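Local coordinates for protein putative enoyl-CoA hydratase (Streptomyces avermitilis, PDB 3GKB) that is of unproven function but probably acts on acyl-CoA thioesters, as enoyl-CoA hydratases of the crotonase family do, at residues A131-A135 against E136-L140; G161-R165 against N166-E170; D196-D199 against E200-R204; A210-P213 against D214-E218; R268-E271 against G272-R275. One frame throughout, in Å; residues are numbered along the deposited sequence.

In the fold
All five contacts are local, made within a turn or along a helix, and each mixes buried with accessible residues. Contact 1 turns the chain out of a strand of the central sheet, and contact 3, a helix turn, packs directly on that strand: their centres lie about 12 Å apart, and Phe132 meets Leu198, Tyr201 and Val202. Contacts 2 and 4 both sit at breaks between successive helices and both touch neighbouring subunits, contact 2 through charges and amides, contact 4 by packing of Leu212, Pro213 and Val216. Contact 5 starts the last helix with an aspartate cap; its centre is about 44 Å from that of contact 4, on the opposite side of the chain's centre.

Contact 1: A131-A135 against E136-L140; sequences AFAAA and ETAGL
Ala134 and Ala138 meet at a tight turn between strand 130-134 of the large, mostly parallel sheet and strand 139-141 of the smaller one, the two sheets on which the crotonase fold is built. One carbonyl holds the turn: Ala134 O accepts from Ala138 N at 3.0 Å, with an N-H...O angle of 160°, and more weakly from Thr137 N at 3.3 Å. The double grip is possible because Ala135 and Glu136 both have right-handed helical backbone angles. On the inner side the methyl groups of Ala133 and Ala138 touch, CB to CB, at 3.8 Å, and both lean on Leu113 of the adjoining strand 108-113. At the turn itself, Thr137 OG1 lies 3.2 Å from Ala134 CB. Its chi1 of 55° sets the hydroxyl between the backbone N and the carbonyl carbon, and its polar partner is Ala114 O.

Farther out, Glu136 bends at chi2 (93°), which folds its carboxylate back beside Ala135, OE1 standing 3.8 Å from Ala135 CB. OE1 accepts from Ala195 N at the start of helix 195-210, an end whose dipole would probably favour the charged carboxylate. One water bridges the turn, donating to Ala135 O at 2.7 Å and to Ala138 O at 2.6 Å.

Contact 2: G161-R165 against N166-E170; sequences GRVGR and NRALE
Arg165 has CG anti to the backbone N (chi1 175°) and a chain extended from CG to NE, which brings the guanidinium face against Leu169 CD1 one helix turn on. That methyl lies 3.5 Å above the guanidinium plane, over its centre. Val163 chi1 of -45° sets CG1 anti to the carbonyl carbon and leaves CG2 between backbone N and carbonyl carbon, from where it reaches Arg167 CB at 3.6 Å. The amide of Asn166 stands beside Arg165 with its plane 84° from the guanidinium, ND2 being 4.0 Å from NH1.

These groups surround the break between helices 155-163 and 165-174. Gly164, with positive phi, is the N-cap of the second helix, and its O accepts from Ala168 N at 2.9 Å. A water spans the break, donating to Val163 O and accepting from Arg167 N at 3.0 Å.

The Arg165 guanidinium has Leu224 of the third subunit as its strongest polar partner, and NH2 makes a salt bridge with Asp129 OD1 of that subunit, whose Asp129 O accepts from Asn166 ND2. Replacing Arg165 by an alanine would probably cost that aspartate this one charged mate and uncover Leu169 CD1. The chemistry implies a helix start that offers charge and amide groups to the trimer interface while Leu169 CD1 covers one face of the guanidinium.

Contact 3: D196-D199 against E200-R204; sequences DELD and EYVDR
Leu198 and Val202 carry the apolar part of this helix turn. Lying side by side and pointing the same way, they touch through Leu198 CD1 and Val202 CG2 at 3.8 Å. The leucine has CG trans to its backbone N (chi1 180°), which brings the branch along the helix toward the valine, and both side chains also press on Phe132 and Lys112 of the strands beneath. The ring of Tyr201 meets that of Phe132 with the planes inclined at about 60°.

Backbone hydrogen bonds run in the alpha-helical i to i+4 pattern: Tyr201 N to Glu197 O at 3.0 Å, Val202 N to Leu198 O at 3.0 Å and Asp203 N to Asp199 O at 3.1 Å. The second is the straightest, at 171° on the hydrogen.

Water replaces the bond one step earlier, donating to Asp196 O and accepting from Glu200 N at 2.9 Å. Another water donates to Glu200 OE1 at 2.8 Å and, weakly, to Asp196 O.

The charged ends pair outward: Asp199 OD1 with Lys112 NZ, and Arg204 NH1 with Asp176 of the second subunit. The pattern is that of an amphipathic helix, its apolar stripe laid on a beta sheet as in the crotonase fold.

Contact 4: A210-P213 against D214-E218; sequences AALP and DGVIE
The flat peptide group joining Pro213 to Asp214 is gripped at its carbonyl oxygen by two partners, one on each side of its plane. From one side Val216 N donates to Pro213 O at 3.3 Å, tilted 28° from the carbonyl plane; from the other a water donates to the same oxygen at 2.7 Å. That water accepts from Ile217 N at 3.2 Å, so it links the turn to the first turn of the helix.

The Pro213 ring lies alongside Val216, both side chains pointing the same way. Pro213 CB and CD stand 4.1 Å and 4.2 Å from Val216 CG2, the same methyl serving both. Past this pair, Leu212 CD1 meets the other methyl, Val216 CG1, at 4.1 Å, the two side chains crossing at about a right angle. Val216 can touch both because its chi1 of 173° sends CG1 trans to the backbone N and leaves CG2 beside that N, alongside Pro213 CB and CD.

Around the turn, the second subunit packs: its Leu173 on Leu212, its Leu252 on Pro213 and its Gly148 on Val216. The apolar side of the loop is therefore part of the trimer interface. With Asp214 and Gly215 at its corners, Gly215 at positive phi, this is a type II beta turn from Pro213 to Val216, leading through the N-cap Gly215 into helix 216-223.

Contact 5: R268-E271 against G272-R275; sequences RDLE and GLMR
Asp269 is the N-cap of helix 270-280, its side chain reaching over to the backbone of Gly272. The bond runs from Gly272 N to Asp269 OD1 at 3.0 Å, with 156° at the hydrogen. The N-H meets OD1 from above the carboxylate plane, 63° out of it. CG lies trans to the backbone N (chi1 -178°), which swings the carboxylate across the helix start, and the other oxygen, OD2, comes to 3.7 Å from Gly272 CA. With no side chain on the glycine, the carboxylate can settle close against this carbon. The negative group also faces the positive end of the helix dipole, which would probably strengthen the cap.

The backbone takes up the alpha-helical pattern at once: Leu273 N bonds to Asp269 O at 3.0 Å, Met274 N to Leu270 O at 2.9 Å and Arg275 N to Glu271 O at 3.0 Å. This is the last helix of the chain, following the crotonase-fold strands in sequence.

On its buried side, Leu270 and Met274 lie alongside each other, pointing the same way, Leu270 CD1 4.1 Å from Met274 CG. Leu270 also touches His69 and Ile143 in loops of the body. Glu271 pairs with Arg118, OE2 to NE; Arg118 NH2 in turn holds Arg268 O. Arg275 NH1 makes a long, weak ion pair with Asp176, and NH2 a weak hydrogen bond to Thr174 O. What Arg275 touches of Glu271 is the aliphatic stem, NH1 lying obliquely 3.9 Å from Glu271 CB.

Contact 1: A131-A135 against E136-L140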
# COMPACT_ATOMS: atom_id res chain seq x y z
N ALA B 131 -6.43 -13.34 -4.14
CA ALA B 131 -5.49 -14.44 -4.27
C ALA B 131 -5.02 -14.85 -2.87
O ALA B 131 -4.60 -14.00 -2.06
CB ALA B 131 -4.30 -14.05 -5.10
N PHE B 132 -5.09 -16.15 -2.62
CA PHE B 132 -4.68 -16.77 -1.34
C PHE B 132 -3.62 -17.81 -1.69
O PHE B 132 -3.84 -18.64 -2.59
CB PHE B 132 -5.89 -17.43 -0.66
CG PHE B 132 -7.00 -16.46 -0.34
CD1 PHE B 132 -6.84 -15.52 0.67
CD2 PHE B 132 -8.17 -16.40 -1.11
CE1 PHE B 132 -7.85 -14.59 0.96
CE2 PHE B 132 -9.18 -15.47 -0.82
CZ PHE B 132 -8.99 -14.56 0.22
N ALA B 133 -2.50 -17.79 -0.96
CA ALA B 133 -1.34 -18.63 -1.30
C ALA B 133 -0.83 -19.46 -0.12
O ALA B 133 -0.90 -19.05 1.04
CB ALA B 133 -0.17 -17.78 -1.86
N ALA B 134 -0.30 -20.64 -0.44
CA ALA B 134 0.28 -21.55 0.55
C ALA B 134 1.65 -21.01 1.04
O ALA B 134 2.61 -20.87 0.26
CB ALA B 134 0.46 -22.94 -0.07
N ALA B 135 1.74 -20.76 2.35
CA ALA B 135 2.93 -20.15 2.95
C ALA B 135 4.19 -20.96 2.63
O ALA B 135 5.24 -20.39 2.29
CB ALA B 135 2.73 -19.99 4.48
N GLU B 136 4.09 -22.27 2.68
CA GLU B 136 5.26 -23.15 2.58
C GLU B 136 5.74 -23.41 1.17
O GLU B 136 6.91 -23.70 0.98
CB GLU B 136 4.99 -24.53 3.22
CG GLU B 136 4.77 -24.51 4.73
CD GLU B 136 3.31 -24.37 5.13
OE1 GLU B 136 2.54 -23.76 4.36
OE2 GLU B 136 2.92 -24.87 6.21
N THR B 137 4.83 -23.37 0.20
CA THR B 137 5.09 -23.89 -1.13
C THR B 137 4.94 -22.88 -2.27
O THR B 137 5.55 -23.04 -3.31
CB THR B 137 4.17 -25.11 -1.41
OG1 THR B 137 2.81 -24.73 -1.20
CG2 THR B 137 4.48 -26.26 -0.43
N ALA B 138 4.14 -21.83 -2.08
CA ALA B 138 3.82 -20.96 -3.19
C ALA B 138 4.98 -20.04 -3.52
O ALA B 138 5.79 -19.69 -2.66
CB ALA B 138 2.61 -20.13 -2.87
N GLY B 139 5.02 -19.59 -4.76
CA GLY B 139 5.99 -18.59 -5.17
C GLY B 139 5.48 -17.76 -6.35
O GLY B 139 4.76 -18.26 -7.20
N LEU B 140 5.89 -16.50 -6.39
CA LEU B 140 5.53 -15.57 -7.44
C LEU B 140 6.75 -14.84 -7.91
O LEU B 140 7.52 -14.31 -7.09
CB LEU B 140 4.54 -14.54 -6.93
CG LEU B 140 3.09 -14.94 -6.88
CD1 LEU B 140 2.34 -13.95 -6.01
CD2 LEU B 140 2.52 -14.99 -8.33
O HOH W 1 6.11 -19.63 -0.11

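Contact 2: G161-R165 against N166-E170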
# COMPACT_ATOMS: atom_id res chain seq x y z
N GLY B 161 -0.04 -0.91 -8.95
CA GLY B 161 -1.27 -0.65 -8.20
C GLY B 161 -1.31 -1.38 -6.88
O GLY B 161 -1.72 -0.78 -5.88
N ARG B 162 -0.83 -2.62 -6.83
CA ARG B 162 -0.94 -3.43 -5.61
C ARG B 162 0.20 -3.23 -4.62
O ARG B 162 -0.04 -3.30 -3.41
CB ARG B 162 -1.06 -4.89 -5.95
CG ARG B 162 -2.41 -5.23 -6.65
CD ARG B 162 -2.64 -6.74 -6.76
NE ARG B 162 -3.03 -7.33 -5.48
CZ ARG B 162 -3.75 -8.43 -5.34
NH1 ARG B 162 -4.19 -9.08 -6.42
NH2 ARG B 162 -4.06 -8.89 -4.12
N VAL B 163 1.42 -3.02 -5.11
CA VAL B 163 2.58 -2.96 -4.24
C VAL B 163 3.27 -1.58 -4.24
O VAL B 163 4.11 -1.34 -3.40
CB VAL B 163 3.59 -4.13 -4.49
CG1 VAL B 163 2.83 -5.48 -4.62
CG2 VAL B 163 4.53 -3.87 -5.69
N GLY B 164 2.92 -0.70 -5.19
CA GLY B 164 3.60 0.62 -5.34
C GLY B 164 4.79 0.54 -6.28
O GLY B 164 5.40 -0.53 -6.47
N ARG B 165 5.16 1.68 -6.86
CA ARG B 165 6.26 1.71 -7.84
C ARG B 165 7.59 1.13 -7.31
O ARG B 165 8.28 0.41 -8.05
CB ARG B 165 6.49 3.12 -8.35
CG ARG B 165 7.72 3.25 -9.30
CD ARG B 165 7.85 4.63 -9.89
NE ARG B 165 9.17 4.82 -10.46
CZ ARG B 165 10.28 5.03 -9.73
NH1 ARG B 165 10.22 5.09 -8.40
NH2 ARG B 165 11.45 5.17 -10.34
N ASN B 166 7.97 1.48 -6.07
CA ASN B 166 9.27 1.08 -5.54
C ASN B 166 9.42 -0.43 -5.49
O ASN B 166 10.42 -0.99 -5.93
CB ASN B 166 9.51 1.67 -4.17
CG ASN B 166 9.57 3.18 -4.19
OD1 ASN B 166 8.62 3.84 -3.79
ND2 ASN B 166 10.69 3.74 -4.67
N ARG B 167 8.43 -1.09 -4.92
CA ARG B 167 8.38 -2.53 -4.89
C ARG B 167 8.10 -3.20 -6.24
O ARG B 167 8.57 -4.29 -6.46
CB ARG B 167 7.41 -3.01 -3.80
CG ARG B 167 8.00 -2.81 -2.40
CD ARG B 167 6.99 -3.04 -1.31
NE ARG B 167 7.63 -3.26 -0.02
CZ ARG B 167 6.99 -3.24 1.16
NH1 ARG B 167 5.68 -2.98 1.23
NH2 ARG B 167 7.67 -3.46 2.27
N ALA B 168 7.36 -2.55 -7.13
CA ALA B 168 7.16 -3.03 -8.47
C ALA B 168 8.48 -3.11 -9.23
O ALA B 168 8.74 -4.10 -9.90
CB ALA B 168 6.16 -2.13 -9.23
N LEU B 169 9.31 -2.08 -9.11
CA LEU B 169 10.63 -2.08 -9.78
C LEU B 169 11.52 -3.16 -9.18
O LEU B 169 12.25 -3.84 -9.89
CB LEU B 169 11.31 -0.73 -9.62
CG LEU B 169 10.87 0.37 -10.57
CD1 LEU B 169 11.48 1.68 -10.06
CD2 LEU B 169 11.29 0.07 -12.06
N GLU B 170 11.46 -3.30 -7.85
CA GLU B 170 12.18 -4.38 -7.20
C GLU B 170 11.72 -5.74 -7.77
O GLU B 170 12.56 -6.56 -8.13
CB GLU B 170 11.98 -4.34 -5.68
CG GLU B 170 12.70 -5.50 -4.95
CD GLU B 170 12.25 -5.67 -3.49
OE1 GLU B 170 11.39 -4.91 -3.01
OE2 GLU B 170 12.73 -6.62 -2.86
O HOH W 2 6.40 0.23 -3.19
O HOH W 3 3.84 -2.28 -0.73

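Contact 3: D196-D199 against E200-R204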
# COMPACT_ATOMS: atom_id res chain seq x y z
N ASP B 196 -1.57 -26.73 4.44
CA ASP B 196 -2.56 -27.76 4.81
C ASP B 196 -3.95 -27.20 5.14
O ASP B 196 -4.90 -28.00 5.29
CB ASP B 196 -2.06 -28.57 6.00
CG ASP B 196 -0.91 -29.48 5.65
OD1 ASP B 196 -0.77 -29.90 4.48
OD2 ASP B 196 -0.11 -29.78 6.56
N GLU B 197 -4.07 -25.87 5.25
CA GLU B 197 -5.36 -25.20 5.50
C GLU B 197 -5.92 -24.46 4.28
O GLU B 197 -7.07 -24.03 4.29
CB GLU B 197 -5.21 -24.19 6.64
CG GLU B 197 -4.93 -24.84 8.00
CD GLU B 197 -4.48 -23.85 9.07
OE1 GLU B 197 -4.69 -22.64 8.92
OE2 GLU B 197 -3.87 -24.30 10.07
N LEU B 198 -5.11 -24.31 3.25
CA LEU B 198 -5.47 -23.44 2.14
C LEU B 198 -6.72 -23.88 1.37
O LEU B 198 -7.55 -23.05 1.01
CB LEU B 198 -4.28 -23.33 1.18
CG LEU B 198 -4.52 -22.45 -0.05
CD1 LEU B 198 -4.80 -21.03 0.38
CD2 LEU B 198 -3.36 -22.60 -1.05
N ASP B 199 -6.84 -25.19 1.13
CA ASP B 199 -7.95 -25.72 0.33
C ASP B 199 -9.30 -25.47 1.04
O ASP B 199 -10.27 -25.01 0.40
CB ASP B 199 -7.77 -27.22 0.08
CG ASP B 199 -6.59 -27.53 -0.81
OD1 ASP B 199 -6.44 -26.84 -1.86
OD2 ASP B 199 -5.83 -28.48 -0.43
N GLU B 200 -9.36 -25.79 2.32
CA GLU B 200 -10.58 -25.54 3.09
C GLU B 200 -10.88 -24.02 3.26
O GLU B 200 -12.03 -23.60 3.19
CB GLU B 200 -10.56 -26.28 4.46
CG GLU B 200 -10.70 -27.81 4.32
CD GLU B 200 -11.13 -28.48 5.63
OE1 GLU B 200 -10.83 -27.92 6.71
OE2 GLU B 200 -11.79 -29.55 5.58
N TYR B 201 -9.84 -23.21 3.43
CA TYR B 201 -10.01 -21.77 3.57
C TYR B 201 -10.63 -21.12 2.31
O TYR B 201 -11.61 -20.36 2.39
CB TYR B 201 -8.64 -21.13 3.81
CG TYR B 201 -8.72 -19.69 4.18
CD1 TYR B 201 -8.62 -19.28 5.51
CD2 TYR B 201 -8.89 -18.71 3.21
CE1 TYR B 201 -8.69 -17.94 5.86
CE2 TYR B 201 -8.98 -17.38 3.55
CZ TYR B 201 -8.87 -17.00 4.87
OH TYR B 201 -8.94 -15.67 5.23
N VAL B 202 -10.08 -21.45 1.14
CA VAL B 202 -10.61 -20.93 -0.13
C VAL B 202 -12.03 -21.45 -0.38
O VAL B 202 -12.92 -20.70 -0.78
CB VAL B 202 -9.65 -21.23 -1.30
CG1 VAL B 202 -10.28 -20.86 -2.68
CG2 VAL B 202 -8.32 -20.50 -1.04
N ASP B 203 -12.26 -22.73 -0.09
CA ASP B 203 -13.62 -23.26 -0.25
C ASP B 203 -14.65 -22.50 0.61
O ASP B 203 -15.75 -22.16 0.14
CB ASP B 203 -13.63 -24.76 0.04
CG ASP B 203 -15.00 -25.37 -0.18
OD1 ASP B 203 -15.48 -25.40 -1.34
OD2 ASP B 203 -15.61 -25.81 0.82
N ARG B 204 -14.30 -22.24 1.87
CA ARG B 204 -15.14 -21.46 2.76
C ARG B 204 -15.42 -20.05 2.24
O ARG B 204 -16.57 -19.61 2.24
CB ARG B 204 -14.54 -21.36 4.16
CG ARG B 204 -15.38 -20.53 5.12
CD ARG B 204 -14.83 -20.47 6.55
NE ARG B 204 -13.57 -19.74 6.63
CZ ARG B 204 -13.44 -18.40 6.59
NH1 ARG B 204 -14.48 -17.60 6.49
NH2 ARG B 204 -12.23 -17.87 6.67
O HOH W 4 -7.41 -27.48 3.65
O HOH W 5 -8.01 -27.90 6.40

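Contact 4: A210-P213 against D214-E218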
# COMPACT_ATOMS: atom_id res chain seq x y z
N ALA B 210 -20.63 -16.90 -2.42
CA ALA B 210 -21.73 -17.37 -3.28
C ALA B 210 -23.07 -17.41 -2.53
O ALA B 210 -24.12 -17.25 -3.14
CB ALA B 210 -21.41 -18.75 -3.87
N ALA B 211 -23.04 -17.58 -1.22
CA ALA B 211 -24.28 -17.60 -0.40
C ALA B 211 -24.88 -16.24 -0.15
O ALA B 211 -25.99 -16.17 0.33
CB ALA B 211 -24.04 -18.29 0.90
N LEU B 212 -24.16 -15.15 -0.45
CA LEU B 212 -24.67 -13.81 -0.22
C LEU B 212 -25.95 -13.57 -1.02
O LEU B 212 -26.12 -14.14 -2.10
CB LEU B 212 -23.62 -12.73 -0.58
CG LEU B 212 -22.37 -12.71 0.32
CD1 LEU B 212 -21.36 -11.75 -0.27
CD2 LEU B 212 -22.70 -12.38 1.79
N PRO B 213 -26.84 -12.71 -0.50
CA PRO B 213 -28.10 -12.44 -1.16
C PRO B 213 -27.89 -11.94 -2.56
O PRO B 213 -26.88 -11.29 -2.82
CB PRO B 213 -28.71 -11.34 -0.29
CG PRO B 213 -28.24 -11.64 1.01
CD PRO B 213 -26.83 -12.13 0.85
N ASP B 214 -28.84 -12.21 -3.44
CA ASP B 214 -28.83 -11.67 -4.79
C ASP B 214 -28.56 -10.17 -4.81
O ASP B 214 -29.08 -9.42 -3.98
CB ASP B 214 -30.17 -11.96 -5.51
CG ASP B 214 -30.26 -13.38 -6.03
OD1 ASP B 214 -29.19 -14.04 -6.24
OD2 ASP B 214 -31.41 -13.84 -6.25
N GLY B 215 -27.68 -9.75 -5.71
CA GLY B 215 -27.38 -8.34 -5.94
C GLY B 215 -26.21 -7.77 -5.15
O GLY B 215 -25.72 -6.70 -5.49
N VAL B 216 -25.77 -8.47 -4.10
CA VAL B 216 -24.73 -7.93 -3.21
C VAL B 216 -23.36 -7.90 -3.91
O VAL B 216 -22.66 -6.89 -3.86
CB VAL B 216 -24.63 -8.70 -1.88
CG1 VAL B 216 -23.40 -8.23 -1.03
CG2 VAL B 216 -25.91 -8.51 -1.06
N ILE B 217 -22.98 -9.01 -4.56
CA ILE B 217 -21.73 -9.03 -5.35
C ILE B 217 -21.71 -7.92 -6.42
O ILE B 217 -20.73 -7.19 -6.54
CB ILE B 217 -21.51 -10.39 -6.00
CG1 ILE B 217 -21.25 -11.46 -4.91
CG2 ILE B 217 -20.39 -10.33 -7.06
CD1 ILE B 217 -21.27 -12.89 -5.45
N GLU B 218 -22.82 -7.77 -7.14
CA GLU B 218 -22.95 -6.75 -8.16
C GLU B 218 -22.79 -5.35 -7.59
O GLU B 218 -22.08 -4.55 -8.15
CB GLU B 218 -24.32 -6.88 -8.87
CG GLU B 218 -24.47 -8.15 -9.69
CD GLU B 218 -25.09 -9.37 -8.95
OE1 GLU B 218 -24.91 -9.59 -7.70
OE2 GLU B 218 -25.76 -10.13 -9.68
O HOH W 6 -24.62 -11.69 -4.33

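Contact 5: R268-E271 against G272-R275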
# COMPACT_ATOMS: atom_id res chain seq x y z
N ARG B 268 12.01 -25.42 -11.94
CA ARG B 268 12.03 -25.37 -10.49
C ARG B 268 12.81 -24.13 -9.98
O ARG B 268 12.31 -23.38 -9.14
CB ARG B 268 12.63 -26.66 -9.90
CG ARG B 268 12.63 -26.69 -8.35
CD ARG B 268 12.78 -28.13 -7.80
NE ARG B 268 11.79 -29.01 -8.41
CZ ARG B 268 12.05 -30.12 -9.10
NH1 ARG B 268 13.28 -30.59 -9.25
NH2 ARG B 268 11.04 -30.80 -9.63
N ASP B 269 14.00 -23.92 -10.55
CA ASP B 269 14.80 -22.72 -10.30
C ASP B 269 15.04 -22.01 -11.62
O ASP B 269 16.18 -21.87 -12.08
CB ASP B 269 16.15 -23.08 -9.61
CG ASP B 269 17.02 -21.84 -9.28
OD1 ASP B 269 16.53 -20.67 -9.28
OD2 ASP B 269 18.23 -22.05 -8.98
N LEU B 270 13.95 -21.56 -12.24
CA LEU B 270 14.07 -20.89 -13.54
C LEU B 270 14.98 -19.66 -13.47
O LEU B 270 15.65 -19.33 -14.46
CB LEU B 270 12.68 -20.55 -14.12
CG LEU B 270 12.61 -20.02 -15.54
CD1 LEU B 270 13.18 -21.06 -16.55
CD2 LEU B 270 11.17 -19.63 -15.90
N GLU B 271 15.00 -18.97 -12.32
CA GLU B 271 15.79 -17.75 -12.17
C GLU B 271 17.24 -18.11 -12.33
O GLU B 271 17.95 -17.51 -13.15
CB GLU B 271 15.55 -17.07 -10.81
CG GLU B 271 14.15 -16.50 -10.63
CD GLU B 271 13.05 -17.54 -10.32
OE1 GLU B 271 13.37 -18.70 -9.94
OE2 GLU B 271 11.84 -17.19 -10.46
N GLY B 272 17.67 -19.13 -11.59
CA GLY B 272 19.04 -19.65 -11.71
C GLY B 272 19.40 -20.13 -13.12
O GLY B 272 20.48 -19.83 -13.64
N LEU B 273 18.50 -20.87 -13.74
CA LEU B 273 18.71 -21.36 -15.09
C LEU B 273 18.92 -20.21 -16.07
O LEU B 273 19.87 -20.21 -16.87
CB LEU B 273 17.54 -22.25 -15.52
CG LEU B 273 17.59 -22.84 -16.92
CD1 LEU B 273 18.95 -23.54 -17.14
CD2 LEU B 273 16.48 -23.83 -17.10
N MET B 274 18.05 -19.20 -16.00
CA MET B 274 18.17 -18.08 -16.94
C MET B 274 19.41 -17.22 -16.67
O MET B 274 20.02 -16.71 -17.62
CB MET B 274 16.89 -17.21 -16.97
CG MET B 274 15.64 -17.96 -17.53
SD MET B 274 15.82 -18.75 -19.17
CE MET B 274 16.49 -17.41 -20.18
N ARG B 275 19.84 -17.08 -15.42
CA ARG B 275 21.09 -16.33 -15.20
C ARG B 275 22.30 -17.05 -15.74
O ARG B 275 23.19 -16.40 -16.29
CB ARG B 275 21.26 -15.96 -13.75
CG ARG B 275 20.18 -14.98 -13.29
CD ARG B 275 20.53 -14.39 -11.96
NE ARG B 275 19.63 -13.27 -11.69
CZ ARG B 275 18.59 -13.32 -10.87
NH1 ARG B 275 18.32 -14.42 -10.19
NH2 ARG B 275 17.82 -12.27 -10.71